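Local structure of UDP-glucose 4-epimerase (Campylobacter jejuni subsp. jejuni serotype O:2, 7K3P) at residues Ile91-Ala96 with Thr119-Thr124; Lys109-Asn114 with Lys166-Glu171; Ala140-Pro145 with Val150-Pro155; Val172-Ser177 with Ile187-Asn192. The protein catalyses the NAD-dependent interconversion of UDP-glucose and UDP-galactose and probably also that of their N-acetylated counterparts. The protein carries 2 engineered substitutions. All coordinates share one frame; numbering follows the deposited sequence.

Interaction 1: Ile91-Ala96 with Thr119-Thr124; sequences IVHFAA and TNLIET. With NAD (nicotinamide-adenine-dinucleotide), chain C.
Leu121, on helix 107-127, pushes one methyl into the angle between Ile91 and His93 on strand 90-93, and the closest approaches to both residues are made by that carbon. The apolar part is a meeting of ends: Ile91 runs out fully extended, its CG1 trans to the backbone N (chi1 178°), so that Ile91 CD1 comes 3.6 Å from Leu121 CD2. The second part is a CH-pi contact. Leu121 CD2 stands over one face of the His93 imidazole, 3.5 Å from the ring centroid and only 13° off the normal, so the methyl is almost centred above the ring and reaches ND1 and CE1 about equally. No hydrogen bond joins the segments; the ring nitrogens of His93 are used elsewhere, ND1 with Ser22 OG and NE2 with Thr118 OG1 one residue before the helical segment. Past the strand end the chain turns to the cofactor: the O3D hydroxyl of NAD donates to Phe94 O at 2.8 Å, Ala95 CA lies 3.3 Å from NAD O4B, and Ala96 CB packs against the same ribose hydroxyl O3D. With both ring nitrogens engaged and a methyl over one face, the imidazole is probably held in its rotation, and this buried strand-to-helix contact sits at the end of strand 90-93, just before the residues Phe94-Ala96 that meet NAD.

Interaction 2: Lys109-Asn114 with Lys166-Glu171; sequences KYYMNN and KLMSEE. With NAD (nicotinamide-adenine-dinucleotide), chain C.
Tyr111 and Met168 meet where helices 107-127 and 161-179 run side by side, the short segments 10.2 Å apart at closest approach and inclined at 34°. Tyr111 CG lies trans to its carbonyl carbon (chi1 -69°), which swings the ring toward the other helix although the bond to CB does not point there. Met168, extended beyond CG, crosses it at roughly a right angle: Met168 CE is 3.5 Å from Tyr111 CE1, and SD is 4.8 Å from the ring centroid in an oblique Met-aromatic contact. The phenol OH goes on to Asp175 of the second subunit. Asn113 turns instead to the adenine of NAD: OD1 accepts from N6A at 2.7 Å and ND2 donates to N7A at 3.1 Å, both fairly straight. Asn114, whose CA comes nearest the other segment at Lys166, packs loosely on that lysine, its ND2 4.4 Å from Lys166 CE and hydrogen-bonded to Ser165 OG, while its OD1 takes the amide of Ser97. Lys166, bent at its second torsion, sends NZ to NAD O3D at 2.8 Å and to Ser136 O. Without hydrogen bonds across it, the contact rests on van der Waals and Met-aromatic packing, whereas Asn113, beside it on the same helix, and Lys166, within it, bind the adenine and the nicotinamide ribose, so the helix pair holds two distant parts of one cofactor.

Interaction 3: Ala140-Pro145 with Val150-Pro155; sequences ATYGEP and VSETSP
Tyr142 lays its ring across the chain 150-155 and contributes the largest buried surface of the contact. Val150 supplies the cover: CG1, trans to its backbone N (chi1 -168°), sits 3.5 Å from the Tyr142 centroid and 9° off the normal, a CH-pi contact almost centred on the face. The other methyl, Val150 CG2, meets Pro145 CB at 3.5 Å, so the two methyls of Val150 touch the ring and the proline respectively. Pro155 O lies in the plane at the ring edge, and a water appears to bridge Tyr142 O and Pro155 O. Tyr142 OH, 3.3 Å from Glu152 CA, is hydrogen-bonded to Asn271 OD1 and Arg189 NH1. Beyond Val150, Ser151 starts a type I turn in which Ser154 N and Ser154 OG both bond to Ser151 O, and an ST turn is formed as Ser151 OG accepts from Thr153 N. The contact belongs to the long connection from strand 132-136 to helix 161-179 of the Rossmann-type domain, where Val150 pairs with strand 309-312.

Interaction 4: Val172-Ser177 with Ile187-Asn192; sequences VLRDAS and ILRYFN. With NAD (nicotinamide-adenine-dinucleotide), chain C.
Helix 172-177 and strand 187-189 run nearly antiparallel, at 157°, with 12.2 Å between their short axes and Leu173 facing Ile187 at the closest CA atoms. Across this distance Leu173 CD1 reaches Ile187 CG1 at 3.9 Å, the two apolar chains lying at a slant to one another. Arg174 crosses Ile187 at about a right angle, and Arg174 NH2 lies 3.6 Å from Ile187 CD1. Arg174 NH2 also comes 3.1 Å from Arg189 NH2, with the guanidinium planes 80° apart; two donors cannot bond, but Glu170 OE1 forms salt bridges to both and probably offsets the like charges. Arg189 NH1 turns to Tyr142 OH and Glu152 O. Farther along, Tyr190 OH donates to NAD O4D at 2.9 Å. In the fold, helix 161-179 covers strand 184-189 here, that strand lies between 132-136 and 268-271 in the parallel sheet, and Ile122 of helix 107-127 packs against the helix alongside.

Overall arrangement
Interactions 1, 2 and 4 are buried and close together, their centres 10 to 11 Å apart, whereas interaction 3 is only partly buried and no other chain touches it. Helix 107-127 serves interactions 1 and 2, and helix 161-179 serves 2 and 4; Ile122 packs on Leu173 and so joins 1 to 4. Interactions 1 and 4 each set a helix against the parallel sheet, the former by apolar and CH-pi contacts, the latter by apolar contacts and an arginine pair, while interaction 2 joins helix to helix. All three also touch NAD and the second subunit. Interaction 3, a loop-to-loop contact centred on a tyrosine ring, meets interaction 4 through Arg189 and interaction 2 through Thr141.

Interaction 1: Ile91-Ala96 with Thr119-Thr124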
# COMPACT_ATOMS: atom_id res chain seq x y z
N ILE A 91 -16.58 10.78 -8.09
CA ILE A 91 -16.53 10.64 -6.65
C ILE A 91 -15.46 11.59 -6.10
O ILE A 91 -14.40 11.76 -6.69
CB ILE A 91 -16.22 9.18 -6.22
CG1 ILE A 91 -16.11 9.07 -4.70
CG2 ILE A 91 -14.92 8.68 -6.84
CD1 ILE A 91 -15.93 7.62 -4.24
N VAL A 92 -15.80 12.22 -4.98
CA VAL A 92 -14.88 13.02 -4.21
C VAL A 92 -14.75 12.28 -2.89
O VAL A 92 -15.71 12.19 -2.12
CB VAL A 92 -15.43 14.43 -3.97
CG1 VAL A 92 -14.45 15.24 -3.14
CG2 VAL A 92 -15.71 15.13 -5.32
N HIS A 93 -13.55 11.72 -2.66
CA HIS A 93 -13.35 10.74 -1.58
C HIS A 93 -12.65 11.31 -0.33
O HIS A 93 -11.42 11.41 -0.28
CB HIS A 93 -12.56 9.55 -2.15
CG HIS A 93 -12.28 8.47 -1.16
ND1 HIS A 93 -13.19 8.09 -0.17
CD2 HIS A 93 -11.20 7.67 -0.99
CE1 HIS A 93 -12.66 7.12 0.55
NE2 HIS A 93 -11.46 6.84 0.08
N PHE A 94 -13.43 11.68 0.68
CA PHE A 94 -12.92 12.23 1.94
C PHE A 94 -12.81 11.18 3.06
O PHE A 94 -12.06 11.37 4.02
CB PHE A 94 -13.86 13.30 2.49
CG PHE A 94 -13.89 14.58 1.69
CD1 PHE A 94 -12.87 15.52 1.80
CD2 PHE A 94 -14.97 14.86 0.86
CE1 PHE A 94 -12.91 16.70 1.06
CE2 PHE A 94 -15.02 16.03 0.12
CZ PHE A 94 -14.00 16.96 0.23
N ALA A 95 -13.62 10.12 2.98
CA ALA A 95 -13.73 9.15 4.08
C ALA A 95 -12.38 8.51 4.40
O ALA A 95 -11.71 7.96 3.52
CB ALA A 95 -14.77 8.07 3.75
N ALA A 96 -12.00 8.59 5.67
CA ALA A 96 -10.74 8.01 6.13
C ALA A 96 -10.64 8.20 7.64
O ALA A 96 -11.44 8.93 8.22
CB ALA A 96 -9.56 8.72 5.44
N THR A 119 -9.13 0.96 -1.76
CA THR A 119 -8.82 0.04 -2.86
C THR A 119 -10.11 -0.57 -3.43
O THR A 119 -10.30 -0.62 -4.66
CB THR A 119 -7.85 -1.07 -2.42
OG1 THR A 119 -6.65 -0.46 -1.94
CG2 THR A 119 -7.52 -1.99 -3.59
N ASN A 120 -10.99 -1.05 -2.57
CA ASN A 120 -12.25 -1.58 -3.09
C ASN A 120 -13.03 -0.49 -3.84
O ASN A 120 -13.64 -0.75 -4.88
CB ASN A 120 -13.11 -2.13 -1.97
CG ASN A 120 -14.48 -2.53 -2.48
OD1 ASN A 120 -14.60 -3.50 -3.23
ND2 ASN A 120 -15.51 -1.77 -2.12
N LEU A 121 -13.03 0.72 -3.29
CA LEU A 121 -13.72 1.85 -3.90
C LEU A 121 -13.21 2.09 -5.32
O LEU A 121 -13.99 2.29 -6.25
CB LEU A 121 -13.53 3.09 -3.04
CG LEU A 121 -14.47 4.28 -3.19
CD1 LEU A 121 -15.93 3.86 -3.15
CD2 LEU A 121 -14.19 5.29 -2.07
N ILE A 122 -11.89 2.07 -5.49
CA ILE A 122 -11.31 2.26 -6.82
C ILE A 122 -11.70 1.14 -7.77
O ILE A 122 -12.10 1.41 -8.93
CB ILE A 122 -9.78 2.41 -6.76
CG1 ILE A 122 -9.41 3.70 -6.02
CG2 ILE A 122 -9.17 2.39 -8.17
CD1 ILE A 122 -7.94 3.70 -5.48
N GLU A 123 -11.59 -0.11 -7.32
CA GLU A 123 -12.00 -1.22 -8.18
C GLU A 123 -13.45 -1.06 -8.62
O GLU A 123 -13.78 -1.29 -9.79
CB GLU A 123 -11.83 -2.58 -7.49
CG GLU A 123 -12.24 -3.73 -8.42
CD GLU A 123 -11.99 -5.09 -7.80
OE1 GLU A 123 -12.66 -5.42 -6.79
OE2 GLU A 123 -11.13 -5.83 -8.32
N THR A 124 -14.30 -0.63 -7.70
CA THR A 124 -15.73 -0.42 -7.97
C THR A 124 -15.95 0.73 -8.96
O THR A 124 -16.82 0.65 -9.84
CB THR A 124 -16.49 -0.15 -6.65
OG1 THR A 124 -16.43 -1.33 -5.83
CG2 THR A 124 -17.94 0.19 -6.92
PA NAD C . -13.53 13.76 9.15
O1A NAD C . -13.35 12.68 10.18
O2A NAD C . -14.32 14.91 9.70
O5B NAD C . -14.31 13.21 7.89
C5B NAD C . -14.26 11.84 7.63
C4B NAD C . -15.62 11.35 7.30
O4B NAD C . -15.59 10.09 6.69
C3B NAD C . -16.51 11.24 8.58
O3B NAD C . -17.81 11.94 8.54
C2B NAD C . -16.54 9.72 8.85
O2B NAD C . -17.67 9.31 9.49
C1B NAD C . -16.43 9.22 7.45
N9A NAD C . -15.95 7.83 7.38
C8A NAD C . -14.82 7.34 7.93
N7A NAD C . -14.71 6.02 7.69
C5A NAD C . -15.77 5.62 6.98
C6A NAD C . -16.20 4.39 6.46
N6A NAD C . -15.39 3.21 6.64
N1A NAD C . -17.35 4.31 5.76
C2A NAD C . -18.13 5.39 5.56
N3A NAD C . -17.76 6.61 6.06
C4A NAD C . -16.59 6.75 6.76
O3 NAD C . -12.08 14.23 8.68
PN NAD C . -11.81 15.51 7.81
O1N NAD C . -13.11 16.05 7.24
O2N NAD C . -11.17 16.53 8.70
O5D NAD C . -10.83 15.11 6.64
C5D NAD C . -11.37 14.45 5.52
C4D NAD C . -10.27 13.97 4.58
O4D NAD C . -9.33 15.00 4.33
C3D NAD C . -9.55 12.71 5.03
O3D NAD C . -9.29 11.91 3.95
C2D NAD C . -8.25 13.17 5.54
O2D NAD C . -7.25 12.22 5.47
C1D NAD C . -8.01 14.43 4.67
N1N NAD C . -7.07 15.47 5.28
C2N NAD C . -7.55 16.14 6.38
C3N NAD C . -6.75 17.11 6.99
C7N NAD C . -7.27 17.85 8.19
O7N NAD C . -8.37 17.61 8.67
N7N NAD C . -6.45 18.85 8.79
C4N NAD C . -5.50 17.39 6.48
C5N NAD C . -5.03 16.71 5.38
C6N NAD C . -5.82 15.73 4.75

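Interaction 2: Lys109-Asn114 with Lys166-Glu171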
# COMPACT_ATOMS: atom_id res chain seq x y z
N LYS A 109 -5.90 -0.32 11.85
CA LYS A 109 -7.12 0.47 11.66
C LYS A 109 -6.96 1.43 10.48
O LYS A 109 -7.90 1.66 9.70
CB LYS A 109 -7.45 1.25 12.94
CG LYS A 109 -8.50 2.33 12.76
CD LYS A 109 -8.87 3.00 14.11
CE LYS A 109 -9.98 4.03 13.92
NZ LYS A 109 -10.42 4.67 15.20
N TYR A 110 -5.76 1.98 10.33
CA TYR A 110 -5.49 2.93 9.26
C TYR A 110 -5.37 2.24 7.90
O TYR A 110 -5.99 2.66 6.93
CB TYR A 110 -4.29 3.83 9.62
CG TYR A 110 -4.79 4.91 10.55
CD1 TYR A 110 -5.19 4.60 11.84
CD2 TYR A 110 -4.95 6.22 10.10
CE1 TYR A 110 -5.72 5.57 12.68
CE2 TYR A 110 -5.46 7.19 10.93
CZ TYR A 110 -5.84 6.86 12.21
OH TYR A 110 -6.36 7.84 13.02
N TYR A 111 -4.62 1.15 7.84
CA TYR A 111 -4.56 0.38 6.61
C TYR A 111 -5.91 -0.20 6.17
O TYR A 111 -6.17 -0.32 4.98
CB TYR A 111 -3.50 -0.72 6.70
CG TYR A 111 -2.09 -0.16 6.72
CD1 TYR A 111 -1.58 0.55 5.63
CD2 TYR A 111 -1.27 -0.33 7.84
CE1 TYR A 111 -0.28 1.06 5.64
CE2 TYR A 111 0.04 0.19 7.87
CZ TYR A 111 0.52 0.88 6.77
OH TYR A 111 1.80 1.38 6.79
N MET A 112 -6.76 -0.57 7.14
CA MET A 112 -8.09 -1.09 6.82
C MET A 112 -9.03 0.04 6.37
O MET A 112 -9.64 -0.06 5.32
CB MET A 112 -8.72 -1.83 8.02
CG MET A 112 -8.03 -3.16 8.33
SD MET A 112 -8.12 -4.39 7.01
CE MET A 112 -9.85 -4.86 7.11
N ASN A 113 -9.14 1.09 7.17
CA ASN A 113 -10.16 2.10 6.89
C ASN A 113 -9.74 3.04 5.75
O ASN A 113 -10.58 3.57 5.02
CB ASN A 113 -10.51 2.90 8.14
CG ASN A 113 -11.86 3.59 8.02
OD1 ASN A 113 -12.84 2.99 7.55
ND2 ASN A 113 -11.92 4.86 8.41
N ASN A 114 -8.44 3.22 5.59
CA ASN A 114 -7.95 4.05 4.51
C ASN A 114 -7.59 3.23 3.26
O ASN A 114 -8.36 3.19 2.31
CB ASN A 114 -6.77 4.90 5.00
CG ASN A 114 -7.19 5.85 6.11
OD1 ASN A 114 -8.37 5.95 6.46
ND2 ASN A 114 -6.22 6.58 6.67
N LYS A 166 -2.16 6.54 3.10
CA LYS A 166 -2.62 7.46 2.06
C LYS A 166 -1.78 7.34 0.79
O LYS A 166 -2.32 7.33 -0.32
CB LYS A 166 -2.62 8.89 2.60
CG LYS A 166 -3.75 9.16 3.60
CD LYS A 166 -5.11 9.21 2.88
CE LYS A 166 -6.14 9.90 3.73
NZ LYS A 166 -7.44 10.03 2.99
N LEU A 167 -0.46 7.21 0.95
CA LEU A 167 0.44 7.06 -0.19
C LEU A 167 0.14 5.77 -0.96
O LEU A 167 0.20 5.74 -2.19
CB LEU A 167 1.89 6.99 0.30
CG LEU A 167 2.93 6.72 -0.80
CD1 LEU A 167 2.79 7.78 -1.90
CD2 LEU A 167 4.35 6.72 -0.21
N MET A 168 -0.15 4.70 -0.23
CA MET A 168 -0.54 3.46 -0.87
C MET A 168 -1.77 3.66 -1.76
O MET A 168 -1.81 3.15 -2.88
CB MET A 168 -0.80 2.38 0.17
CG MET A 168 0.48 1.87 0.87
SD MET A 168 0.05 0.59 2.07
CE MET A 168 1.66 0.33 2.82
N SER A 169 -2.77 4.39 -1.27
CA SER A 169 -3.95 4.65 -2.11
C SER A 169 -3.60 5.50 -3.33
O SER A 169 -4.13 5.26 -4.42
CB SER A 169 -5.11 5.27 -1.32
OG SER A 169 -5.68 4.32 -0.45
N GLU A 170 -2.70 6.47 -3.17
CA GLU A 170 -2.22 7.25 -4.32
C GLU A 170 -1.64 6.33 -5.38
O GLU A 170 -1.87 6.52 -6.57
CB GLU A 170 -1.13 8.25 -3.91
CG GLU A 170 -1.62 9.47 -3.14
CD GLU A 170 -0.58 10.61 -3.13
OE1 GLU A 170 0.26 10.65 -4.06
OE2 GLU A 170 -0.62 11.47 -2.22
N GLU A 171 -0.86 5.34 -4.93
CA GLU A 171 -0.16 4.46 -5.87
C GLU A 171 -1.13 3.54 -6.59
O GLU A 171 -0.92 3.19 -7.77
CB GLU A 171 0.94 3.67 -5.16
CG GLU A 171 2.03 4.59 -4.57
CD GLU A 171 3.18 3.83 -3.92
OE1 GLU A 171 3.05 2.60 -3.74
OE2 GLU A 171 4.21 4.47 -3.60
PA NAD C . -13.53 13.76 9.15
O1A NAD C . -13.35 12.68 10.18
O2A NAD C . -14.32 14.91 9.70
O5B NAD C . -14.31 13.21 7.89
C5B NAD C . -14.26 11.84 7.63
C4B NAD C . -15.62 11.35 7.30
O4B NAD C . -15.59 10.09 6.69
C3B NAD C . -16.51 11.24 8.58
O3B NAD C . -17.81 11.94 8.54
C2B NAD C . -16.54 9.72 8.85
O2B NAD C . -17.67 9.31 9.49
C1B NAD C . -16.43 9.22 7.45
N9A NAD C . -15.95 7.83 7.38
C8A NAD C . -14.82 7.34 7.93
N7A NAD C . -14.71 6.02 7.69
C5A NAD C . -15.77 5.62 6.98
C6A NAD C . -16.20 4.39 6.46
N6A NAD C . -15.39 3.21 6.64
N1A NAD C . -17.35 4.31 5.76
C2A NAD C . -18.13 5.39 5.56
N3A NAD C . -17.76 6.61 6.06
C4A NAD C . -16.59 6.75 6.76
O3 NAD C . -12.08 14.23 8.68
PN NAD C . -11.81 15.51 7.81
O1N NAD C . -13.11 16.05 7.24
O2N NAD C . -11.17 16.53 8.70
O5D NAD C . -10.83 15.11 6.64
C5D NAD C . -11.37 14.45 5.52
C4D NAD C . -10.27 13.97 4.58
O4D NAD C . -9.33 15.00 4.33
C3D NAD C . -9.55 12.71 5.03
O3D NAD C . -9.29 11.91 3.95
C2D NAD C . -8.25 13.17 5.54
O2D NAD C . -7.25 12.22 5.47
C1D NAD C . -8.01 14.43 4.67
N1N NAD C . -7.07 15.47 5.28
C2N NAD C . -7.55 16.14 6.38
C3N NAD C . -6.75 17.11 6.99
C7N NAD C . -7.27 17.85 8.19
O7N NAD C . -8.37 17.61 8.67
N7N NAD C . -6.45 18.85 8.79
C4N NAD C . -5.50 17.39 6.48
C5N NAD C . -5.03 16.71 5.38
C6N NAD C . -5.82 15.73 4.75

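Interaction 3: Ala140-Pro145 with Val150-Pro155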
# COMPACT_ATOMS: atom_id res chain seq x y z
N ALA A 140 1.32 14.55 4.75
CA ALA A 140 2.03 13.47 5.45
C ALA A 140 2.71 12.50 4.47
O ALA A 140 3.64 11.77 4.85
CB ALA A 140 1.07 12.70 6.41
N THR A 141 2.27 12.48 3.21
CA THR A 141 2.93 11.63 2.24
C THR A 141 4.38 12.07 2.00
O THR A 141 5.20 11.27 1.56
CB THR A 141 2.20 11.56 0.89
OG1 THR A 141 2.03 12.89 0.37
CG2 THR A 141 0.85 10.86 1.06
N TYR A 142 4.69 13.34 2.25
CA TYR A 142 6.07 13.81 2.07
C TYR A 142 6.98 13.43 3.22
O TYR A 142 8.21 13.55 3.10
CB TYR A 142 6.12 15.33 1.90
CG TYR A 142 5.38 15.84 0.69
CD1 TYR A 142 5.72 15.42 -0.59
CD2 TYR A 142 4.34 16.74 0.83
CE1 TYR A 142 5.03 15.89 -1.71
CE2 TYR A 142 3.65 17.22 -0.27
CZ TYR A 142 4.00 16.79 -1.53
OH TYR A 142 3.30 17.27 -2.62
N GLY A 143 6.40 12.98 4.34
CA GLY A 143 7.18 12.62 5.52
C GLY A 143 7.88 13.84 6.11
O GLY A 143 7.24 14.84 6.45
N GLU A 144 9.20 13.76 6.24
CA GLU A 144 9.98 14.90 6.72
C GLU A 144 10.75 15.45 5.54
O GLU A 144 11.81 14.94 5.18
CB GLU A 144 10.94 14.48 7.84
CG GLU A 144 10.25 14.33 9.18
CD GLU A 144 11.16 13.71 10.23
OE1 GLU A 144 12.14 13.03 9.84
OE2 GLU A 144 10.90 13.92 11.44
N PRO A 145 10.18 16.47 4.89
CA PRO A 145 10.72 17.00 3.64
C PRO A 145 12.07 17.66 3.90
O PRO A 145 12.33 18.15 5.00
CB PRO A 145 9.68 18.05 3.22
CG PRO A 145 8.42 17.68 3.99
CD PRO A 145 8.94 17.16 5.30
N VAL A 150 7.53 22.62 -0.08
CA VAL A 150 7.45 21.29 -0.70
C VAL A 150 6.61 21.27 -1.98
O VAL A 150 5.44 21.70 -2.00
CB VAL A 150 6.88 20.26 0.31
CG1 VAL A 150 7.06 18.84 -0.18
CG2 VAL A 150 7.58 20.41 1.66
N SER A 151 7.20 20.78 -3.07
CA SER A 151 6.48 20.69 -4.33
C SER A 151 6.00 19.25 -4.54
O SER A 151 6.51 18.32 -3.89
CB SER A 151 7.36 21.15 -5.49
OG SER A 151 8.00 20.05 -6.13
N GLU A 152 5.04 19.06 -5.44
CA GLU A 152 4.46 17.73 -5.67
C GLU A 152 5.51 16.70 -6.05
O GLU A 152 5.33 15.50 -5.83
CB GLU A 152 3.37 17.79 -6.75
CG GLU A 152 2.12 18.56 -6.35
CD GLU A 152 2.27 20.06 -6.55
OE1 GLU A 152 3.35 20.49 -7.00
OE2 GLU A 152 1.32 20.80 -6.22
N THR A 153 6.63 17.17 -6.60
CA THR A 153 7.71 16.27 -7.03
C THR A 153 8.66 15.81 -5.90
O THR A 153 9.54 14.98 -6.14
CB THR A 153 8.55 16.93 -8.13
OG1 THR A 153 8.98 18.21 -7.67
CG2 THR A 153 7.69 17.13 -9.37
N SER A 154 8.49 16.34 -4.69
CA SER A 154 9.34 15.95 -3.56
C SER A 154 9.14 14.48 -3.29
O SER A 154 8.08 13.93 -3.59
CB SER A 154 9.00 16.73 -2.30
OG SER A 154 8.92 18.12 -2.55
N PRO A 155 10.15 13.82 -2.71
CA PRO A 155 10.03 12.38 -2.44
C PRO A 155 8.86 12.07 -1.51
O PRO A 155 8.58 12.79 -0.53
CB PRO A 155 11.36 12.03 -1.78
CG PRO A 155 11.92 13.32 -1.29
CD PRO A 155 11.44 14.37 -2.26
O HOH W 1 9.65 14.46 0.96

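Interaction 4: Val172-Ser177 with Ile187-Asn192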
# COMPACT_ATOMS: atom_id res chain seq x y z
N VAL A 172 -2.19 3.14 -5.89
CA VAL A 172 -3.25 2.34 -6.52
C VAL A 172 -3.95 3.20 -7.58
O VAL A 172 -4.22 2.73 -8.69
CB VAL A 172 -4.25 1.78 -5.49
CG1 VAL A 172 -5.39 1.00 -6.20
CG2 VAL A 172 -3.53 0.86 -4.49
N LEU A 173 -4.24 4.46 -7.25
CA LEU A 173 -4.87 5.34 -8.23
C LEU A 173 -4.00 5.49 -9.48
O LEU A 173 -4.52 5.45 -10.60
CB LEU A 173 -5.18 6.71 -7.63
CG LEU A 173 -6.36 6.80 -6.68
CD1 LEU A 173 -6.35 8.15 -5.97
CD2 LEU A 173 -7.69 6.59 -7.44
N ARG A 174 -2.69 5.66 -9.30
CA ARG A 174 -1.76 5.76 -10.43
C ARG A 174 -1.77 4.52 -11.31
O ARG A 174 -1.82 4.64 -12.54
CB ARG A 174 -0.32 6.06 -9.95
CG ARG A 174 -0.02 7.55 -9.71
CD ARG A 174 1.13 7.79 -8.70
NE ARG A 174 0.77 9.00 -7.97
CZ ARG A 174 1.05 9.29 -6.71
NH1 ARG A 174 1.76 8.48 -5.92
NH2 ARG A 174 0.60 10.45 -6.23
N ASP A 175 -1.71 3.34 -10.70
CA ASP A 175 -1.76 2.09 -11.48
C ASP A 175 -3.11 1.90 -12.17
O ASP A 175 -3.17 1.38 -13.28
CB ASP A 175 -1.42 0.86 -10.62
CG ASP A 175 0.07 0.69 -10.41
OD1 ASP A 175 0.82 1.31 -11.18
OD2 ASP A 175 0.49 -0.06 -9.49
N ALA A 176 -4.19 2.30 -11.50
CA ALA A 176 -5.53 2.19 -12.07
C ALA A 176 -5.62 3.03 -13.36
O ALA A 176 -6.14 2.56 -14.38
CB ALA A 176 -6.57 2.64 -11.08
N SER A 177 -5.12 4.26 -13.31
CA SER A 177 -5.15 5.15 -14.47
C SER A 177 -4.25 4.67 -15.60
O SER A 177 -4.56 4.88 -16.77
CB SER A 177 -4.78 6.58 -14.07
OG SER A 177 -5.87 7.19 -13.41
N ILE A 187 -5.40 13.89 -7.22
CA ILE A 187 -5.04 13.75 -5.82
C ILE A 187 -4.71 15.11 -5.22
O ILE A 187 -3.92 15.87 -5.78
CB ILE A 187 -3.82 12.84 -5.66
CG1 ILE A 187 -4.20 11.39 -5.99
CG2 ILE A 187 -3.24 12.97 -4.24
CD1 ILE A 187 -3.02 10.55 -6.48
N LEU A 188 -5.30 15.40 -4.06
CA LEU A 188 -5.01 16.66 -3.38
C LEU A 188 -4.22 16.40 -2.08
O LEU A 188 -4.66 15.63 -1.22
CB LEU A 188 -6.31 17.44 -3.09
CG LEU A 188 -7.15 17.81 -4.32
CD1 LEU A 188 -8.36 18.63 -3.94
CD2 LEU A 188 -6.29 18.58 -5.31
N ARG A 189 -3.06 17.04 -1.94
CA ARG A 189 -2.29 16.96 -0.68
C ARG A 189 -2.29 18.33 -0.01
O ARG A 189 -2.21 19.36 -0.69
CB ARG A 189 -0.86 16.54 -0.96
CG ARG A 189 -0.70 15.22 -1.71
CD ARG A 189 0.74 15.06 -2.13
NE ARG A 189 0.96 13.84 -2.92
CZ ARG A 189 1.90 13.72 -3.83
NH1 ARG A 189 2.73 14.75 -4.07
NH2 ARG A 189 2.02 12.59 -4.51
N TYR A 190 -2.38 18.35 1.32
CA TYR A 190 -2.37 19.61 2.05
C TYR A 190 -2.02 19.37 3.51
O TYR A 190 -2.08 18.23 4.00
CB TYR A 190 -3.73 20.33 1.94
CG TYR A 190 -4.94 19.41 2.09
CD1 TYR A 190 -5.38 18.61 1.04
CD2 TYR A 190 -5.67 19.39 3.28
CE1 TYR A 190 -6.52 17.78 1.18
CE2 TYR A 190 -6.79 18.59 3.42
CZ TYR A 190 -7.20 17.79 2.38
OH TYR A 190 -8.32 16.99 2.54
N PHE A 191 -1.65 20.45 4.19
CA PHE A 191 -1.33 20.37 5.60
C PHE A 191 -2.61 20.50 6.43
O PHE A 191 -3.71 20.23 5.95
CB PHE A 191 -0.29 21.44 5.96
CG PHE A 191 1.10 21.07 5.53
CD1 PHE A 191 1.91 20.30 6.35
CD2 PHE A 191 1.59 21.47 4.29
CE1 PHE A 191 3.20 19.94 5.95
CE2 PHE A 191 2.87 21.12 3.88
CZ PHE A 191 3.68 20.35 4.71
N ASN A 192 -2.46 20.94 7.68
CA ASN A 192 -3.57 20.95 8.62
C ASN A 192 -4.69 21.92 8.22
O ASN A 192 -4.43 23.04 7.73
CB ASN A 192 -3.05 21.30 10.01
CG ASN A 192 -4.14 21.27 11.06
OD1 ASN A 192 -4.54 22.31 11.61
ND2 ASN A 192 -4.65 20.07 11.35
PA NAD C . -13.53 13.76 9.15
O1A NAD C . -13.35 12.68 10.18
O2A NAD C . -14.32 14.91 9.70
O5B NAD C . -14.31 13.21 7.89
C5B NAD C . -14.26 11.84 7.63
C4B NAD C . -15.62 11.35 7.30
O4B NAD C . -15.59 10.09 6.69
C3B NAD C . -16.51 11.24 8.58
O3B NAD C . -17.81 11.94 8.54
C2B NAD C . -16.54 9.72 8.85
O2B NAD C . -17.67 9.31 9.49
C1B NAD C . -16.43 9.22 7.45
N9A NAD C . -15.95 7.83 7.38
C8A NAD C . -14.82 7.34 7.93
N7A NAD C . -14.71 6.02 7.69
C5A NAD C . -15.77 5.62 6.98
C6A NAD C . -16.20 4.39 6.46
N6A NAD C . -15.39 3.21 6.64
N1A NAD C . -17.35 4.31 5.76
C2A NAD C . -18.13 5.39 5.56
N3A NAD C . -17.76 6.61 6.06
C4A NAD C . -16.59 6.75 6.76
O3 NAD C . -12.08 14.23 8.68
PN NAD C . -11.81 15.51 7.81
O1N NAD C . -13.11 16.05 7.24
O2N NAD C . -11.17 16.53 8.70
O5D NAD C . -10.83 15.11 6.64
C5D NAD C . -11.37 14.45 5.52
C4D NAD C . -10.27 13.97 4.58
O4D NAD C . -9.33 15.00 4.33
C3D NAD C . -9.55 12.71 5.03
O3D NAD C . -9.29 11.91 3.95
C2D NAD C . -8.25 13.17 5.54
O2D NAD C . -7.25 12.22 5.47
C1D NAD C . -8.01 14.43 4.67
N1N NAD C . -7.07 15.47 5.28
C2N NAD C . -7.55 16.14 6.38
C3N NAD C . -6.75 17.11 6.99
C7N NAD C . -7.27 17.85 8.19
O7N NAD C . -8.37 17.61 8.67
N7N NAD C . -6.45 18.85 8.79
C4N NAD C . -5.50 17.39 6.48
C5N NAD C . -5.03 16.71 5.38
C6N NAD C . -5.82 15.73 4.75